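Local coordinates for protein gingipain R2 Pro-Domain (Porphyromonas gingivalis, PDB 4IEF) that is the propeptide of an arginine-specific cysteine protease and probably assists folding of the enzyme and keeps it latent until maturation, at residues D125-G130 / T160-I165; D95-P100 / L154-V159; R142-Q147 / S201-Y206; R17-S20 / S26-Q29; T38-Q41 / V46-V49. All blocks are in the same frame, centred on the assembly; numbering follows the deposited sequence.

Contact 1 (D125-G130 / T160-I165); sequences DKFFPG and TKTLRI
The bulged start of strand 162-176 receives an aromatic side chain from the loop ahead of strand 133-141: Phe-127 and Arg-164 stack here, the guanidinium flat on the ring with the two planes about 20° apart. Arg-164 CZ stands 4.0 Å from the centroid of the Phe-127 ring, a cation-pi contact. The aliphatic part joins in, since Arg-164 CD is 4.1 Å from the same centroid and makes a CH-pi contact over the same face, set off toward the rim. With the arginine chain extended from CG to NE, the two side chains run at about a right angle to each other while their flat groups stay stacked. Its NE forms a salt bridge to Glu-92, which probably fixes the rotation of the guanidinium. Beside the stack, Phe-127 CE2 approaches Thr-162 O obliquely at 3.4 Å, and Phe-127 CZ reaches Thr-162 CG2 at 4.1 Å. At the outer end, Asp-125 OD1 lies 3.6 Å from the methyl CG2 of Thr-160 and is itself hydrogen-bonded to Asn-157 ND2. Lys-161 and Thr-162 both face Asn-157, so the strand enters the sheet through a G1 beta bulge, where the hairpin of strands 144-157 and 162-176 turns.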
# COMPACT_ATOMS: atom_id res chain seq x y z
N ASP A 125 40.08 5.97 10.96
CA ASP A 125 40.83 5.56 9.77
C ASP A 125 40.46 4.12 9.36
O ASP A 125 41.20 3.17 9.64
CB ASP A 125 42.34 5.72 10.00
CG ASP A 125 43.23 5.53 8.77
OD1 ASP A 125 42.69 5.51 7.63
OD2 ASP A 125 44.46 5.45 8.94
N LYS A 126 39.28 3.99 8.71
CA LYS A 126 38.72 2.73 8.20
C LYS A 126 37.64 3.03 7.15
O LYS A 126 37.13 4.16 7.10
CB LYS A 126 38.16 1.84 9.34
CG LYS A 126 36.89 2.36 10.01
CD LYS A 126 36.20 1.25 10.78
CE LYS A 126 34.72 1.50 10.93
NZ LYS A 126 34.04 0.37 11.63
N PHE A 127 37.26 2.02 6.34
CA PHE A 127 36.22 2.18 5.33
C PHE A 127 34.85 1.88 5.90
O PHE A 127 34.64 0.83 6.51
CB PHE A 127 36.50 1.32 4.09
CG PHE A 127 37.49 1.96 3.16
CD1 PHE A 127 38.86 1.72 3.30
CD2 PHE A 127 37.08 2.83 2.16
CE1 PHE A 127 39.78 2.32 2.44
CE2 PHE A 127 38.00 3.43 1.31
CZ PHE A 127 39.34 3.18 1.45
N PHE A 128 33.93 2.84 5.72
CA PHE A 128 32.54 2.76 6.16
C PHE A 128 31.65 2.39 4.97
O PHE A 128 31.93 2.85 3.86
CB PHE A 128 32.09 4.10 6.78
CG PHE A 128 32.68 4.40 8.13
CD1 PHE A 128 31.97 4.13 9.30
CD2 PHE A 128 33.94 4.98 8.25
CE1 PHE A 128 32.51 4.42 10.55
CE2 PHE A 128 34.48 5.27 9.51
CZ PHE A 128 33.76 5.00 10.65
N PRO A 129 30.58 1.57 5.13
CA PRO A 129 30.10 0.92 6.37
C PRO A 129 30.96 -0.28 6.80
O PRO A 129 30.90 -0.68 7.97
CB PRO A 129 28.67 0.48 6.00
CG PRO A 129 28.74 0.22 4.51
CD PRO A 129 29.72 1.24 3.97
N GLY A 130 31.76 -0.81 5.88
CA GLY A 130 32.65 -1.95 6.12
C GLY A 130 32.38 -3.13 5.22
O GLY A 130 33.29 -3.63 4.57
N THR A 160 41.37 9.28 5.16
CA THR A 160 42.18 9.33 3.94
C THR A 160 41.46 10.07 2.79
O THR A 160 42.10 10.38 1.78
CB THR A 160 42.60 7.91 3.49
OG1 THR A 160 41.44 7.18 3.12
CG2 THR A 160 43.39 7.16 4.56
N LYS A 161 40.14 10.32 2.95
CA LYS A 161 39.26 10.99 1.96
C LYS A 161 39.19 10.17 0.65
O LYS A 161 39.08 10.72 -0.45
CB LYS A 161 39.72 12.45 1.68
CG LYS A 161 39.47 13.40 2.86
CD LYS A 161 39.87 14.85 2.56
CE LYS A 161 38.81 15.63 1.83
NZ LYS A 161 39.05 17.09 1.89
N THR A 162 39.25 8.83 0.79
CA THR A 162 39.22 7.91 -0.34
C THR A 162 37.85 7.23 -0.42
O THR A 162 37.36 6.65 0.56
CB THR A 162 40.38 6.90 -0.25
OG1 THR A 162 41.62 7.62 -0.21
CG2 THR A 162 40.40 5.93 -1.42
N LEU A 163 37.24 7.33 -1.61
CA LEU A 163 35.98 6.69 -1.90
C LEU A 163 36.18 5.55 -2.89
O LEU A 163 36.79 5.75 -3.95
CB LEU A 163 34.95 7.71 -2.44
CG LEU A 163 33.57 7.15 -2.83
CD1 LEU A 163 32.67 6.96 -1.60
CD2 LEU A 163 32.89 8.04 -3.84
N ARG A 164 35.68 4.37 -2.54
CA ARG A 164 35.71 3.18 -3.38
C ARG A 164 34.33 3.01 -4.02
O ARG A 164 33.33 2.92 -3.31
CB ARG A 164 36.12 1.94 -2.57
CG ARG A 164 37.59 1.92 -2.23
CD ARG A 164 37.95 0.73 -1.36
NE ARG A 164 39.38 0.73 -1.03
CZ ARG A 164 39.96 -0.15 -0.22
NH1 ARG A 164 39.24 -1.11 0.36
NH2 ARG A 164 41.26 -0.09 0.02
N ILE A 165 34.28 3.04 -5.36
CA ILE A 165 33.06 2.90 -6.13
C ILE A 165 33.02 1.50 -6.73
O ILE A 165 33.78 1.21 -7.65
CB ILE A 165 32.93 4.01 -7.23
CG1 ILE A 165 32.92 5.43 -6.60
CG2 ILE A 165 31.68 3.78 -8.11
CD1 ILE A 165 33.49 6.54 -7.48

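Contact 2 (D95-P100 / L154-V159); sequences DVLIAP and LQYNPV
Tyr-156 OH is gripped twice by the backbone of 95-100. It donates to Val-96 O at 2.7 Å, in the carbonyl plane and on a lone pair, with a C=O...donor angle of 139°. It also accepts a weak bond from Ile-98 N, long at 3.4 Å though nearly straight at 163°. Caught between these two groups, the buried hydroxyl has both a donor and an acceptor role filled, and Leu-97 CA passes 3.5 Å from Tyr-156 OH on the way from one to the other. The ring itself is covered by Ile-98, whose CG1 sits over the middle of one face, 3.6 Å from the Tyr-156 centroid, in a CH-pi contact. Ile-98 CB adds a touch on Tyr-156 CE2 at 3.7 Å, and the two side chains slide past each other in opposite directions. The opposite face of the ring is met nearer its rim by Pro-158 N. CG of Tyr-156 stands opposite the backbone N about the first torsion (chi1 177°), which carries the ring off the strand and across to the loop. Leu-163 packs on both partners, making this part of the buried core of a beta domain, where a strand tyrosine holds an extended loop by that loop's peptide groups.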
# COMPACT_ATOMS: atom_id res chain seq x y z
N ASP A 95 40.70 12.24 -2.55
CA ASP A 95 40.47 13.58 -2.00
C ASP A 95 39.00 14.00 -2.18
O ASP A 95 38.69 15.10 -2.65
CB ASP A 95 41.45 14.62 -2.58
CG ASP A 95 41.60 15.87 -1.74
OD1 ASP A 95 41.81 15.75 -0.51
OD2 ASP A 95 41.54 16.98 -2.32
N VAL A 96 38.09 13.10 -1.80
CA VAL A 96 36.66 13.30 -1.88
C VAL A 96 36.13 13.56 -0.48
O VAL A 96 36.48 12.83 0.45
CB VAL A 96 35.94 12.09 -2.55
CG1 VAL A 96 34.44 12.33 -2.68
CG2 VAL A 96 36.54 11.77 -3.91
N LEU A 97 35.29 14.58 -0.33
CA LEU A 97 34.63 14.85 0.94
C LEU A 97 33.18 14.42 0.79
O LEU A 97 32.43 15.06 0.04
CB LEU A 97 34.77 16.33 1.37
CG LEU A 97 34.01 16.76 2.63
CD1 LEU A 97 34.56 16.09 3.89
CD2 LEU A 97 34.04 18.27 2.80
N ILE A 98 32.81 13.29 1.41
CA ILE A 98 31.44 12.76 1.39
C ILE A 98 30.68 13.41 2.53
O ILE A 98 31.18 13.47 3.65
CB ILE A 98 31.40 11.20 1.44
CG1 ILE A 98 32.03 10.56 0.18
CG2 ILE A 98 29.99 10.64 1.72
CD1 ILE A 98 31.31 10.78 -1.20
N ALA A 99 29.46 13.92 2.22
CA ALA A 99 28.58 14.58 3.18
C ALA A 99 28.11 13.63 4.29
O ALA A 99 27.87 12.45 4.02
CB ALA A 99 27.38 15.16 2.45
N PRO A 100 27.98 14.12 5.55
CA PRO A 100 27.51 13.24 6.63
C PRO A 100 25.99 13.10 6.60
O PRO A 100 25.28 14.02 6.19
CB PRO A 100 28.00 13.96 7.89
CG PRO A 100 28.02 15.39 7.52
CD PRO A 100 28.22 15.50 6.04
N LEU A 154 29.35 1.81 -2.16
CA LEU A 154 30.10 3.02 -1.87
C LEU A 154 30.74 2.89 -0.48
O LEU A 154 30.04 2.88 0.54
CB LEU A 154 29.21 4.28 -2.00
CG LEU A 154 28.60 4.54 -3.39
CD1 LEU A 154 27.56 5.62 -3.32
CD2 LEU A 154 29.66 4.91 -4.42
N GLN A 155 32.06 2.70 -0.47
CA GLN A 155 32.87 2.53 0.74
C GLN A 155 33.78 3.75 0.87
O GLN A 155 34.49 4.09 -0.07
CB GLN A 155 33.65 1.20 0.71
CG GLN A 155 32.77 -0.05 0.52
CD GLN A 155 31.95 -0.45 1.72
OE1 GLN A 155 32.40 -0.39 2.87
NE2 GLN A 155 30.73 -0.92 1.48
N TYR A 156 33.71 4.45 2.01
CA TYR A 156 34.45 5.69 2.19
C TYR A 156 35.22 5.73 3.49
O TYR A 156 34.65 5.50 4.57
CB TYR A 156 33.47 6.89 2.11
CG TYR A 156 34.06 8.26 2.34
CD1 TYR A 156 34.90 8.84 1.40
CD2 TYR A 156 33.73 9.01 3.47
CE1 TYR A 156 35.43 10.12 1.59
CE2 TYR A 156 34.25 10.29 3.67
CZ TYR A 156 35.10 10.84 2.72
OH TYR A 156 35.60 12.11 2.92
N ASN A 157 36.51 6.04 3.37
CA ASN A 157 37.42 6.24 4.48
C ASN A 157 37.47 7.75 4.74
O ASN A 157 37.95 8.49 3.87
CB ASN A 157 38.81 5.64 4.19
CG ASN A 157 39.75 5.61 5.38
OD1 ASN A 157 39.89 6.58 6.14
ND2 ASN A 157 40.44 4.49 5.56
N PRO A 158 36.92 8.24 5.88
CA PRO A 158 36.88 9.70 6.11
C PRO A 158 38.24 10.36 6.39
O PRO A 158 38.41 11.53 6.06
CB PRO A 158 35.97 9.84 7.33
CG PRO A 158 35.30 8.52 7.50
CD PRO A 158 36.26 7.52 6.98
N VAL A 159 39.18 9.62 6.99
CA VAL A 159 40.51 10.13 7.34
C VAL A 159 41.38 10.28 6.06
O VAL A 159 42.05 11.31 5.91
CB VAL A 159 41.19 9.22 8.42
CG1 VAL A 159 42.69 9.51 8.55
CG2 VAL A 159 40.49 9.38 9.76

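Contact 3 (R142-Q147 / S201-Y206); sequences RDVRGQ and SVFMNY
Phe-203 presses its ring against Val-144 and Gly-146, and this is the close-fitting part of the contact. Val-144 CG1 meets Phe-203 CE1 at 3.6 Å, and Val-144 CB lies 3.9 Å from the same Phe-203 CE1. On the other side of the ring tip, Phe-203 CE2 comes down to 3.7 Å from Gly-146 CA; the bare alpha carbon lets the aromatic ring settle directly on the strand backbone. Both approaches are oblique to the ring, and the side chains of Val-144 and Phe-203 run past each other in opposite senses. Within its own segment the phenylalanine carries Val-202 CG1 over the centre of one face. Val-144 holds CG1 opposite its backbone N (chi1 -179°), which directs one methyl at Phe-203 and leaves CG2 for the second aromatic.

That second meeting is looser. Val-144 CG2 is 4.0 Å from Tyr-206 CE1, a single apolar touch between partly exposed residues. The tyrosine takes its polar support elsewhere: its OH is hydrogen-bonded to Glu-196 OE2, and its ring meets that of Tyr-199 at about 50°.

Phe-203 is the first residue to leave helical geometry after helix 196-202, so the contact lays the helix exit on the start of strand 144-157. Val-144 also packs on Ala-74 of strand 69-74, and Asn-205 OD1 accepts a hydrogen bond from Ala-74 N, tying the tail to that strand too. Gly-146 pairs through its backbone with Phe-139 of strand 133-141 on the strand's other side.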
# COMPACT_ATOMS: atom_id res chain seq x y z
N ARG A 142 2.94 -14.44 4.03
CA ARG A 142 1.90 -15.46 3.91
C ARG A 142 2.53 -16.88 3.93
O ARG A 142 2.79 -17.39 5.02
CB ARG A 142 1.00 -15.23 2.68
CG ARG A 142 -0.31 -15.99 2.76
CD ARG A 142 -1.42 -15.35 1.99
NE ARG A 142 -2.71 -15.95 2.35
CZ ARG A 142 -3.72 -15.30 2.91
NH1 ARG A 142 -3.64 -13.99 3.14
NH2 ARG A 142 -4.84 -15.94 3.22
N ASP A 143 2.79 -17.49 2.76
CA ASP A 143 3.34 -18.84 2.66
C ASP A 143 4.81 -18.86 2.20
O ASP A 143 5.37 -19.94 2.02
CB ASP A 143 2.48 -19.69 1.70
CG ASP A 143 1.03 -19.85 2.12
OD1 ASP A 143 0.14 -19.45 1.34
OD2 ASP A 143 0.79 -20.39 3.22
N VAL A 144 5.44 -17.68 2.04
CA VAL A 144 6.83 -17.60 1.57
C VAL A 144 7.72 -16.87 2.59
O VAL A 144 7.38 -15.77 3.03
CB VAL A 144 6.94 -16.96 0.15
CG1 VAL A 144 8.40 -16.92 -0.31
CG2 VAL A 144 6.09 -17.70 -0.87
N ARG A 145 8.85 -17.50 2.96
CA ARG A 145 9.86 -16.91 3.84
C ARG A 145 10.80 -16.11 2.95
O ARG A 145 11.34 -16.65 1.98
CB ARG A 145 10.60 -17.97 4.69
CG ARG A 145 11.50 -17.37 5.79
CD ARG A 145 11.99 -18.41 6.76
NE ARG A 145 12.98 -17.90 7.71
CZ ARG A 145 14.30 -18.05 7.58
NH1 ARG A 145 14.81 -18.66 6.52
NH2 ARG A 145 15.12 -17.57 8.51
N GLY A 146 10.92 -14.83 3.24
CA GLY A 146 11.75 -13.92 2.46
C GLY A 146 12.87 -13.29 3.26
O GLY A 146 12.85 -13.29 4.50
N GLN A 147 13.86 -12.76 2.54
CA GLN A 147 15.01 -12.06 3.11
C GLN A 147 15.55 -11.05 2.10
O GLN A 147 15.64 -11.35 0.90
CB GLN A 147 16.10 -13.03 3.59
CG GLN A 147 16.97 -12.41 4.68
CD GLN A 147 17.79 -13.39 5.48
OE1 GLN A 147 17.77 -14.60 5.24
NE2 GLN A 147 18.52 -12.89 6.46
N SER A 201 6.13 -10.21 -7.75
CA SER A 201 6.52 -8.80 -7.74
C SER A 201 7.44 -8.44 -6.57
O SER A 201 8.28 -7.56 -6.73
CB SER A 201 5.28 -7.91 -7.71
OG SER A 201 4.46 -8.19 -6.60
N VAL A 202 7.29 -9.10 -5.41
CA VAL A 202 8.12 -8.83 -4.23
C VAL A 202 9.49 -9.52 -4.40
O VAL A 202 10.52 -8.87 -4.24
CB VAL A 202 7.40 -9.25 -2.91
CG1 VAL A 202 8.37 -9.32 -1.73
CG2 VAL A 202 6.25 -8.30 -2.58
N PHE A 203 9.51 -10.83 -4.72
CA PHE A 203 10.74 -11.62 -4.84
C PHE A 203 11.20 -11.70 -6.30
O PHE A 203 10.43 -12.10 -7.17
CB PHE A 203 10.55 -13.03 -4.25
CG PHE A 203 9.92 -13.04 -2.87
CD1 PHE A 203 8.63 -13.54 -2.68
CD2 PHE A 203 10.59 -12.53 -1.77
CE1 PHE A 203 8.04 -13.54 -1.42
CE2 PHE A 203 10.01 -12.54 -0.50
CZ PHE A 203 8.74 -13.05 -0.33
N MET A 204 12.47 -11.31 -6.55
CA MET A 204 13.05 -11.33 -7.89
C MET A 204 13.48 -12.76 -8.33
O MET A 204 13.78 -12.96 -9.51
CB MET A 204 14.22 -10.32 -8.03
CG MET A 204 15.45 -10.60 -7.16
SD MET A 204 16.77 -9.35 -7.35
CE MET A 204 17.33 -9.69 -9.02
N ASN A 205 13.43 -13.74 -7.41
CA ASN A 205 13.80 -15.13 -7.69
C ASN A 205 12.61 -16.11 -7.60
O ASN A 205 12.81 -17.32 -7.73
CB ASN A 205 14.91 -15.58 -6.72
CG ASN A 205 14.45 -15.74 -5.29
OD1 ASN A 205 13.73 -14.90 -4.74
ND2 ASN A 205 14.83 -16.84 -4.67
N TYR A 206 11.37 -15.59 -7.40
CA TYR A 206 10.17 -16.42 -7.23
C TYR A 206 9.78 -17.19 -8.51
O TYR A 206 9.57 -18.40 -8.43
CB TYR A 206 8.96 -15.59 -6.73
CG TYR A 206 7.78 -16.45 -6.35
CD1 TYR A 206 7.78 -17.19 -5.17
CD2 TYR A 206 6.67 -16.57 -7.19
CE1 TYR A 206 6.70 -18.01 -4.83
CE2 TYR A 206 5.59 -17.39 -6.86
CZ TYR A 206 5.61 -18.10 -5.68
OH TYR A 206 4.55 -18.91 -5.34

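Contact 4 (R17-S20 / S26-Q29); sequences RLLS and SKVQ
Arg-17 and Gln-29 form a hydrogen-bonded antiparallel pair: Arg-17 N donates to Gln-29 O at 3.1 Å, and Gln-29 N returns a bond to Arg-17 O at 2.9 Å, close to straight at 167°. Farther along, the ladder is disturbed by a classic beta bulge, with Leu-19 and Ser-20 both facing Lys-27. The carbonyl of Lys-27 therefore serves two donors: Leu-19 N at 2.8 Å, and more weakly Ser-20 N at 3.3 Å. In return Lys-27 N donates to Ser-20 O at 2.8 Å, a bond of 173° whose donor is tilted from the carbonyl plane. Ser-20 O is approached as well by Ser-26 CA at 3.5 Å, a CA-H...O contact.

Side chains add a different kind of meeting. Arg-17 and Gln-29 lie alongside each other, pointing the same way, and Gln-29 NE2 sits over the centre of one guanidinium face, 3.2 Å from Arg-17 CZ. The planes are 53° apart; Gln-29 NE2 and the guanidinium nitrogens are all donors, so they pack without hydrogen bonding. Leu-19, directed at the partner strand by the bulge, rests CG 3.8 Å from Gln-29 CB. On the face away from Arg-17 and Gln-29, Leu-18 and Val-28 are a non-hydrogen-bonded pair whose methyls meet only loosely.

Strand 25-31 is the inner member of this hairpin: Ser-26 and Val-28 bond through their backbones to Val-173 and Val-171 of strand 162-176. Val-170 of that strand packs on Leu-19, Lys-27 and Gln-29, while Leu-73 of strand 69-74 lies against Ser-26 and Val-28.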
# COMPACT_ATOMS: atom_id res chain seq x y z
N ARG A 17 20.45 -7.71 -11.86
CA ARG A 17 19.82 -8.90 -12.44
C ARG A 17 20.15 -10.19 -11.68
O ARG A 17 21.23 -10.32 -11.10
CB ARG A 17 20.18 -9.06 -13.94
CG ARG A 17 21.66 -9.32 -14.27
CD ARG A 17 21.80 -9.74 -15.73
NE ARG A 17 23.15 -10.18 -16.07
CZ ARG A 17 23.98 -9.51 -16.86
NH1 ARG A 17 23.62 -8.35 -17.40
NH2 ARG A 17 25.20 -9.99 -17.12
N LEU A 18 19.19 -11.14 -11.71
CA LEU A 18 19.30 -12.47 -11.11
C LEU A 18 20.09 -13.36 -12.07
O LEU A 18 19.60 -13.66 -13.16
CB LEU A 18 17.89 -13.04 -10.82
CG LEU A 18 17.80 -14.45 -10.24
CD1 LEU A 18 18.08 -14.47 -8.74
CD2 LEU A 18 16.44 -15.06 -10.53
N LEU A 19 21.32 -13.73 -11.70
CA LEU A 19 22.18 -14.57 -12.54
C LEU A 19 21.78 -16.03 -12.45
O LEU A 19 21.68 -16.69 -13.49
CB LEU A 19 23.67 -14.42 -12.18
CG LEU A 19 24.34 -13.06 -12.47
CD1 LEU A 19 25.79 -13.09 -12.06
CD2 LEU A 19 24.28 -12.69 -13.94
N SER A 20 21.55 -16.55 -11.23
CA SER A 20 21.16 -17.94 -10.98
C SER A 20 20.17 -18.05 -9.82
O SER A 20 20.19 -17.22 -8.91
CB SER A 20 22.38 -18.80 -10.69
OG SER A 20 23.36 -18.73 -11.73
N SER A 26 20.44 -18.30 -4.44
CA SER A 26 20.31 -17.25 -5.45
C SER A 26 21.61 -16.50 -5.70
O SER A 26 22.33 -16.16 -4.76
CB SER A 26 19.23 -16.24 -5.04
OG SER A 26 17.92 -16.76 -5.14
N LYS A 27 21.86 -16.18 -6.97
CA LYS A 27 23.04 -15.42 -7.40
C LYS A 27 22.54 -14.10 -7.98
O LYS A 27 21.84 -14.09 -8.99
CB LYS A 27 23.87 -16.21 -8.42
CG LYS A 27 25.37 -15.97 -8.33
CD LYS A 27 26.13 -16.91 -9.25
CE LYS A 27 27.52 -16.41 -9.56
NZ LYS A 27 28.17 -17.23 -10.61
N VAL A 28 22.82 -12.99 -7.27
CA VAL A 28 22.34 -11.66 -7.66
C VAL A 28 23.53 -10.77 -8.04
O VAL A 28 24.51 -10.67 -7.30
CB VAL A 28 21.45 -11.00 -6.56
CG1 VAL A 28 20.86 -9.67 -7.04
CG2 VAL A 28 20.32 -11.94 -6.11
N GLN A 29 23.42 -10.13 -9.21
CA GLN A 29 24.42 -9.21 -9.72
C GLN A 29 23.94 -7.77 -9.58
O GLN A 29 22.83 -7.42 -9.97
CB GLN A 29 24.74 -9.53 -11.20
CG GLN A 29 25.50 -8.41 -11.94
CD GLN A 29 25.82 -8.76 -13.36
OE1 GLN A 29 26.63 -9.64 -13.64
NE2 GLN A 29 25.19 -8.07 -14.30

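Contact 5 (T38-Q41 / V46-V49); sequences TGVQ and VAQV
Thr-38 with Val-49 and Val-40 with Ala-47 are the hydrogen-bonded pairs of a regular antiparallel ladder. Thr-38 N donates to Val-49 O at 2.9 Å, and Val-49 N to Thr-38 O at 2.7 Å. In the next ring Val-40 N reaches Ala-47 O at 2.8 Å, and Ala-47 N closes it on Val-40 O at 3.0 Å. All four are within 2° of 165° at the hydrogen. Between and beyond these rings the alpha carbons fill in with CA-H...O contacts: Gly-39 CA to Ala-47 O at 3.4 Å, and similar approaches by Gln-48 CA to Thr-38 O and Val-46 CA to Val-40 O.

The two strands make a beta hairpin, 36-42 and 45-51, set apart from the long sheet; along its outer edge the backbone of Gln-48 bonds to Leu-97 and Ala-99.

Apolar contacts gather on the face of Val-40, Ala-47 and Val-49. Val-40 CG1 meets Val-49 CG2 at 3.7 Å, the side chains crossing at about a right angle. Val-40 holds CG1 opposite its carbonyl carbon (chi1 -66°), which leaves CG2 between the backbone N and the carbonyl carbon, 4.3 Å from Ala-47 CB. On the other face Val-46 CG1 lies 4.1 Å from Gly-39 CA, and the Gln-48 side chain, bent at its second torsion, leans across to Gly-39. Apolar side chains of a neighbouring chain pack on Thr-38 and Val-49.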
# COMPACT_ATOMS: atom_id res chain seq x y z
N THR A 38 26.08 15.38 -5.59
CA THR A 38 25.46 16.69 -5.37
C THR A 38 26.26 17.44 -4.30
O THR A 38 26.44 16.93 -3.19
CB THR A 38 23.97 16.52 -5.00
OG1 THR A 38 23.33 15.70 -5.97
CG2 THR A 38 23.22 17.84 -4.88
N GLY A 39 26.77 18.61 -4.66
CA GLY A 39 27.53 19.46 -3.77
C GLY A 39 26.64 20.13 -2.73
O GLY A 39 25.63 20.75 -3.09
N VAL A 40 26.98 19.98 -1.45
CA VAL A 40 26.23 20.57 -0.34
C VAL A 40 27.18 21.37 0.57
O VAL A 40 28.37 21.05 0.67
CB VAL A 40 25.39 19.54 0.47
CG1 VAL A 40 24.26 18.94 -0.36
CG2 VAL A 40 26.25 18.45 1.09
N GLN A 41 26.62 22.37 1.25
CA GLN A 41 27.31 23.25 2.19
C GLN A 41 27.50 22.58 3.54
O GLN A 41 26.52 22.17 4.17
CB GLN A 41 26.51 24.56 2.36
CG GLN A 41 27.30 25.67 3.06
CD GLN A 41 26.66 27.02 2.92
OE1 GLN A 41 25.47 27.22 3.23
NE2 GLN A 41 27.43 27.99 2.48
N VAL A 46 32.58 22.29 0.97
CA VAL A 46 31.66 21.62 0.05
C VAL A 46 31.88 20.11 0.11
O VAL A 46 32.99 19.63 -0.14
CB VAL A 46 31.77 22.14 -1.41
CG1 VAL A 46 30.84 21.36 -2.35
CG2 VAL A 46 31.45 23.61 -1.46
N ALA A 47 30.82 19.39 0.46
CA ALA A 47 30.80 17.94 0.56
C ALA A 47 29.88 17.37 -0.52
O ALA A 47 29.04 18.10 -1.06
CB ALA A 47 30.35 17.51 1.94
N GLN A 48 30.04 16.09 -0.86
CA GLN A 48 29.27 15.45 -1.92
C GLN A 48 28.24 14.46 -1.39
O GLN A 48 28.55 13.61 -0.55
CB GLN A 48 30.20 14.72 -2.91
CG GLN A 48 31.23 15.62 -3.61
CD GLN A 48 30.62 16.76 -4.40
OE1 GLN A 48 29.63 16.60 -5.12
NE2 GLN A 48 31.21 17.95 -4.29
N VAL A 49 27.00 14.58 -1.89
CA VAL A 49 25.90 13.66 -1.57
C VAL A 49 25.82 12.68 -2.76
O VAL A 49 25.42 13.09 -3.86
CB VAL A 49 24.54 14.35 -1.26
CG1 VAL A 49 23.42 13.32 -1.10
CG2 VAL A 49 24.63 15.23 -0.03

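In the fold
From the N terminus, contact 4 closes the short hairpin of strands 17-22 and 25-31, and contact 5 closes the next one, 36-42 with 45-51. Both finish before the long-range contacts begin. Contact 2 then spans 95-159, contact 1 125-165 and contact 3 142-206; these three cross one another along the chain. Contacts 1 and 2 touch on the hairpin of strands 144-157 and 162-176, and contact 2 also meets contact 5 through backbone pairing of Gln-48 with Leu-97 and Ala-99. At the far end, about 35 Å between centres from contact 2, contact 3 starts the same strand 144-157 and touches contact 4. The long sheet joins contacts 1 and 2 to contacts 3 and 4, while contact 5 hangs on through contact 2.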